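Local coordinates for PcyX_EBK42635 (Marine metagenome, PDB 5OWG), which probably catalyses the ferredoxin-dependent four-electron reduction of a bilin precursor to phycoerythrobilin, as a member of the ferredoxin-dependent bilin reductase family, at residues R13-L25 / L162-N174. Sequence-based numbering, arbitrary orientation.
Sequences RLIKWKDETIEVL and LNKICTMAVSNLN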
loop_
_atom_site.group_PDB
_atom_site.type_symbol
_atom_site.label_atom_id
_atom_site.label_comp_id
_atom_site.label_asym_id
_atom_site.label_seq_id
_atom_site.Cartn_x
_atom_site.Cartn_y
_atom_site.Cartn_z
ATOM N N ARG A 13 -6.504 7.215 -16.305
ATOM C CA ARG A 13 -7.350 6.673 -15.249
ATOM C C ARG A 13 -6.502 6.241 -14.059
ATOM O O ARG A 13 -6.901 6.414 -12.907
ATOM C CB ARG A 13 -8.174 5.494 -15.772
ATOM C CG ARG A 13 -9.159 4.925 -14.764
ATOM C CD ARG A 13 -10.261 5.921 -14.439
ATOM N NE ARG A 13 -11.235 5.376 -13.495
ATOM C CZ ARG A 13 -11.184 5.532 -12.174
ATOM N NH1 ARG A 13 -12.126 4.991 -11.414
ATOM N NH2 ARG A 13 -10.203 6.222 -11.604
ATOM N N LEU A 14 -5.330 5.668 -14.345
ATOM C CA LEU A 14 -4.407 5.305 -13.275
ATOM C C LEU A 14 -3.922 6.543 -12.533
ATOM O O LEU A 14 -3.773 6.526 -11.306
ATOM C CB LEU A 14 -3.223 4.526 -13.848
ATOM C CG LEU A 14 -3.562 3.195 -14.524
ATOM C CD1 LEU A 14 -2.365 2.673 -15.302
ATOM C CD2 LEU A 14 -4.022 2.166 -13.503
ATOM N N ILE A 15 -3.671 7.631 -13.265
ATOM C CA ILE A 15 -3.247 8.873 -12.629
ATOM C C ILE A 15 -4.403 9.489 -11.855
ATOM O O ILE A 15 -4.213 10.057 -10.772
ATOM C CB ILE A 15 -2.688 9.849 -13.681
ATOM C CG1 ILE A 15 -1.723 9.133 -14.632
ATOM C CG2 ILE A 15 -1.990 11.017 -13.000
ATOM C CD1 ILE A 15 -0.630 8.345 -13.941
ATOM N N LYS A 16 -5.618 9.391 -12.395
ATOM C CA LYS A 16 -6.792 9.854 -11.666
ATOM C C LYS A 16 -6.951 9.089 -10.359
ATOM O O LYS A 16 -7.054 9.687 -9.283
ATOM C CB LYS A 16 -8.040 9.705 -12.536
ATOM C CG LYS A 16 -9.329 10.083 -11.833
ATOM C CD LYS A 16 -10.301 10.742 -12.792
ATOM C CE LYS A 16 -11.626 11.040 -12.124
ATOM N NZ LYS A 16 -11.471 11.866 -10.892
ATOM N N TRP A 17 -6.961 7.755 -10.436
ATOM C CA TRP A 17 -7.042 6.945 -9.226
ATOM C C TRP A 17 -5.957 7.320 -8.227
ATOM O O TRP A 17 -6.154 7.185 -7.013
ATOM C CB TRP A 17 -6.941 5.458 -9.579
ATOM C CG TRP A 17 -6.567 4.602 -8.406
ATOM C CD1 TRP A 17 -7.415 3.930 -7.575
ATOM C CD2 TRP A 17 -5.243 4.339 -7.928
ATOM N NE1 TRP A 17 -6.700 3.263 -6.609
ATOM C CE2 TRP A 17 -5.364 3.499 -6.804
ATOM C CE3 TRP A 17 -3.967 4.735 -8.340
ATOM C CZ2 TRP A 17 -4.259 3.047 -6.088
ATOM C CZ3 TRP A 17 -2.870 4.282 -7.630
ATOM C CH2 TRP A 17 -3.022 3.447 -6.516
ATOM N N LYS A 18 -4.805 7.791 -8.711
ATOM C CA LYS A 18 -3.715 8.152 -7.814
ATOM C C LYS A 18 -4.003 9.463 -7.093
ATOM O O LYS A 18 -3.782 9.569 -5.882
ATOM C CB LYS A 18 -2.404 8.251 -8.595
ATOM C CG LYS A 18 -1.180 8.516 -7.727
ATOM C CD LYS A 18 0.097 8.627 -8.551
ATOM C CE LYS A 18 0.062 9.803 -9.518
ATOM N NZ LYS A 18 -0.246 11.089 -8.833
ATOM N N ASP A 19 -4.499 10.468 -7.818
ATOM C CA ASP A 19 -4.825 11.740 -7.184
ATOM C C ASP A 19 -6.011 11.594 -6.241
ATOM O O ASP A 19 -6.019 12.180 -5.151
ATOM C CB ASP A 19 -5.105 12.800 -8.249
ATOM C CG ASP A 19 -3.867 13.171 -9.042
ATOM O OD1 ASP A 19 -2.798 12.575 -8.790
ATOM O OD2 ASP A 19 -3.961 14.058 -9.914
ATOM N N GLU A 20 -7.024 10.819 -6.636
ATOM C CA GLU A 20 -8.132 10.547 -5.726
ATOM C C GLU A 20 -7.642 9.806 -4.489
ATOM O O GLU A 20 -8.123 10.051 -3.376
ATOM C CB GLU A 20 -9.221 9.738 -6.435
ATOM C CG GLU A 20 -9.760 10.356 -7.719
ATOM C CD GLU A 20 -10.340 11.740 -7.515
ATOM O OE1 GLU A 20 -9.570 12.674 -7.209
ATOM O OE2 GLU A 20 -11.571 11.897 -7.660
ATOM N N THR A 21 -6.684 8.893 -4.666
ATOM C CA THR A 21 -6.114 8.175 -3.529
ATOM C C THR A 21 -5.387 9.125 -2.586
ATOM O O THR A 21 -5.531 9.030 -1.361
ATOM C CB THR A 21 -5.169 7.078 -4.030
ATOM O OG1 THR A 21 -5.936 5.975 -4.528
ATOM C CG2 THR A 21 -4.234 6.583 -2.919
ATOM N N ILE A 22 -4.594 10.048 -3.136
ATOM C CA ILE A 22 -3.832 10.968 -2.298
ATOM C C ILE A 22 -4.766 11.925 -1.568
ATOM O O ILE A 22 -4.505 12.314 -0.423
ATOM C CB ILE A 22 -2.793 11.723 -3.147
ATOM C CG1 ILE A 22 -1.763 10.743 -3.710
ATOM C CG2 ILE A 22 -2.088 12.790 -2.315
ATOM C CD1 ILE A 22 -0.874 11.326 -4.786
ATOM N N GLU A 23 -5.862 12.327 -2.216
ATOM C CA GLU A 23 -6.818 13.214 -1.560
ATOM C C GLU A 23 -7.428 12.550 -0.333
ATOM O O GLU A 23 -7.567 13.181 0.721
ATOM C CB GLU A 23 -7.911 13.626 -2.545
ATOM C CG GLU A 23 -8.902 14.650 -1.996
ATOM C CD GLU A 23 -8.249 15.973 -1.644
ATOM O OE1 GLU A 23 -7.072 16.173 -2.013
ATOM O OE2 GLU A 23 -8.910 16.814 -0.999
ATOM N N VAL A 24 -7.798 11.273 -0.449
ATOM C CA VAL A 24 -8.381 10.560 0.685
ATOM C C VAL A 24 -7.384 10.493 1.835
ATOM O O VAL A 24 -7.722 10.775 2.991
ATOM C CB VAL A 24 -8.843 9.156 0.254
ATOM C CG1 VAL A 24 -9.315 8.341 1.455
ATOM C CG2 VAL A 24 -9.957 9.262 -0.779
ATOM N N LEU A 25 -6.137 10.123 1.536
ATOM C CA LEU A 25 -5.140 9.980 2.594
ATOM C C LEU A 25 -4.860 11.316 3.272
ATOM O O LEU A 25 -4.655 11.369 4.491
ATOM C CB LEU A 25 -3.851 9.381 2.026
ATOM C CG LEU A 25 -3.955 7.948 1.490
ATOM C CD1 LEU A 25 -2.696 7.566 0.733
ATOM C CD2 LEU A 25 -4.203 6.960 2.618
ATOM N N LEU A 162 -10.897 -1.337 -15.866
ATOM C CA LEU A 162 -10.043 -0.382 -15.170
ATOM C C LEU A 162 -10.864 0.714 -14.502
ATOM O O LEU A 162 -10.459 1.244 -13.462
ATOM C CB LEU A 162 -9.037 0.232 -16.147
ATOM C CG LEU A 162 -8.065 1.259 -15.562
ATOM C CD1 LEU A 162 -7.163 0.621 -14.514
ATOM C CD2 LEU A 162 -7.236 1.903 -16.664
ATOM N N ASN A 163 -12.011 1.069 -15.084
ATOM C CA ASN A 163 -12.867 2.089 -14.485
ATOM C C ASN A 163 -13.448 1.609 -13.161
ATOM O O ASN A 163 -13.371 2.313 -12.147
ATOM C CB ASN A 163 -13.988 2.468 -15.456
ATOM C CG ASN A 163 -13.482 3.228 -16.668
ATOM O OD1 ASN A 163 -12.290 3.208 -16.975
ATOM N ND2 ASN A 163 -14.391 3.901 -17.364
ATOM N N LYS A 164 -14.034 0.410 -13.149
ATOM C CA LYS A 164 -14.682 -0.084 -11.938
ATOM C C LYS A 164 -13.656 -0.389 -10.851
ATOM O O LYS A 164 -13.836 -0.005 -9.689
ATOM C CB LYS A 164 -15.514 -1.330 -12.253
ATOM C CG LYS A 164 -16.320 -1.268 -13.554
ATOM C CD LYS A 164 -17.145 0.007 -13.698
ATOM C CE LYS A 164 -18.311 0.055 -12.722
ATOM N NZ LYS A 164 -19.323 -1.006 -12.988
ATOM N N ILE A 165 -12.572 -1.082 -11.211
ATOM C CA ILE A 165 -11.565 -1.473 -10.224
ATOM C C ILE A 165 -11.041 -0.250 -9.484
ATOM O O ILE A 165 -10.925 -0.247 -8.252
ATOM C CB ILE A 165 -10.427 -2.260 -10.905
ATOM C CG1 ILE A 165 -10.691 -3.764 -10.812
ATOM C CG2 ILE A 165 -9.065 -1.951 -10.276
ATOM C CD1 ILE A 165 -12.014 -4.203 -11.399
ATOM N N CYS A 166 -10.712 0.808 -10.225
ATOM C CA CYS A 166 -10.184 2.014 -9.597
ATOM C C CYS A 166 -11.231 2.672 -8.706
ATOM O O CYS A 166 -10.934 3.077 -7.575
ATOM C CB CYS A 166 -9.695 2.986 -10.670
ATOM S SG CYS A 166 -8.168 2.474 -11.499
ATOM N N THR A 167 -12.465 2.791 -9.201
ATOM C CA THR A 167 -13.542 3.353 -8.390
ATOM C C THR A 167 -13.733 2.557 -7.104
ATOM O O THR A 167 -13.897 3.137 -6.024
ATOM C CB THR A 167 -14.835 3.400 -9.210
ATOM O OG1 THR A 167 -14.886 4.628 -9.947
ATOM C CG2 THR A 167 -16.083 3.287 -8.326
ATOM N N MET A 168 -13.715 1.227 -7.199
ATOM C CA MET A 168 -13.812 0.392 -6.006
ATOM C C MET A 168 -12.671 0.688 -5.043
ATOM O O MET A 168 -12.892 1.021 -3.873
ATOM C CB MET A 168 -13.794 -1.084 -6.400
ATOM C CG MET A 168 -15.018 -1.571 -7.156
ATOM S SD MET A 168 -14.576 -2.758 -8.443
ATOM C CE MET A 168 -13.556 -3.906 -7.515
ATOM N N ALA A 169 -11.432 0.561 -5.525
ATOM C CA ALA A 169 -10.270 0.771 -4.670
ATOM C C ALA A 169 -10.339 2.121 -3.971
ATOM O O ALA A 169 -10.045 2.227 -2.775
ATOM C CB ALA A 169 -8.991 0.660 -5.501
ATOM N N VAL A 170 -10.734 3.163 -4.702
ATOM C CA VAL A 170 -10.858 4.488 -4.103
ATOM C C VAL A 170 -11.973 4.496 -3.066
ATOM O O VAL A 170 -11.826 5.069 -1.980
ATOM C CB VAL A 170 -11.080 5.544 -5.205
ATOM C CG1 VAL A 170 -11.978 6.689 -4.727
ATOM C CG2 VAL A 170 -9.740 6.093 -5.678
ATOM N N SER A 171 -13.098 3.847 -3.374
ATOM C CA SER A 171 -14.213 3.811 -2.435
ATOM C C SER A 171 -13.987 2.790 -1.329
ATOM O O SER A 171 -14.472 2.979 -0.207
ATOM C CB SER A 171 -15.517 3.507 -3.174
ATOM O OG SER A 171 -15.755 4.456 -4.201
ATOM N N ASN A 172 -13.258 1.709 -1.622
ATOM C CA ASN A 172 -12.916 0.742 -0.585
ATOM C C ASN A 172 -11.895 1.317 0.387
ATOM O O ASN A 172 -11.838 0.896 1.549
ATOM C CB ASN A 172 -12.388 -0.545 -1.224
ATOM C CG ASN A 172 -13.441 -1.266 -2.047
ATOM O OD1 ASN A 172 -14.467 -0.687 -2.407
ATOM N ND2 ASN A 172 -13.189 -2.534 -2.352
ATOM N N LEU A 173 -11.086 2.276 -0.067
ATOM C CA LEU A 173 -10.147 2.953 0.820
ATOM C C LEU A 173 -10.881 3.868 1.792
ATOM O O LEU A 173 -10.743 3.740 3.014
ATOM C CB LEU A 173 -9.136 3.749 -0.010
ATOM C CG LEU A 173 -8.132 4.609 0.760
ATOM C CD1 LEU A 173 -7.239 3.753 1.644
ATOM C CD2 LEU A 173 -7.303 5.429 -0.212
ATOM N N ASN A 174 -11.666 4.809 1.259
ATOM C CA ASN A 174 -12.437 5.715 2.105
ATOM C C ASN A 174 -13.228 4.947 3.156
ATOM O O ASN A 174 -13.369 5.403 4.296
ATOM C CB ASN A 174 -13.379 6.559 1.240
ATOM C CG ASN A 174 -13.317 8.037 1.573
ATOM O OD1 ASN A 174 -12.900 8.429 2.664
ATOM N ND2 ASN A 174 -13.743 8.870 0.628
#
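With CG of Arg13 trans to the backbone N (chi1 -176°) and the chain bent at chi2, the guanidinium is laid across Cys166, whose CB sits over one of its faces, 3.3 Å from Arg13 CZ. From there Arg13 NH1 donates to Asn163 O at 3.0 Å, meeting a lone pair in the carbonyl plane, though the bond is bent (137° at the hydrogen). That oxygen also accepts from Thr167 N within its own helix. Nearer its own backbone, Arg13 CB and CG slide past Leu162 in opposite directions, and Leu162 CD1 meets Leu14 CD2 at 3.6 Å.

This is side-by-side helix packing in parallel: the axes of 14-25 and 162-174 approach to 9.9 Å, their N-to-C directions 5° apart, and both helices lie on one face of the central antiparallel sheet in the alpha/beta/alpha sandwich of the ferredoxin-dependent bilin reductases. Trp17 reaches the sheet, touching Ala76 of strand 73-82 and meeting the ring of Phe93 on strand 90-96. Cys166 O and Ala169 CB lie at the indole edge, Ala169 CB 3.6 Å from Trp17 NE1, while Cys166 SG approaches the five-membered ring obliquely. Val170 CG2 bridges Trp17 CD1 (3.7 Å) and Glu20 CB. Further along, Val24 CG1 touches both Leu173 CD2 (3.9 Å) and Asn174 OD1 (3.8 Å).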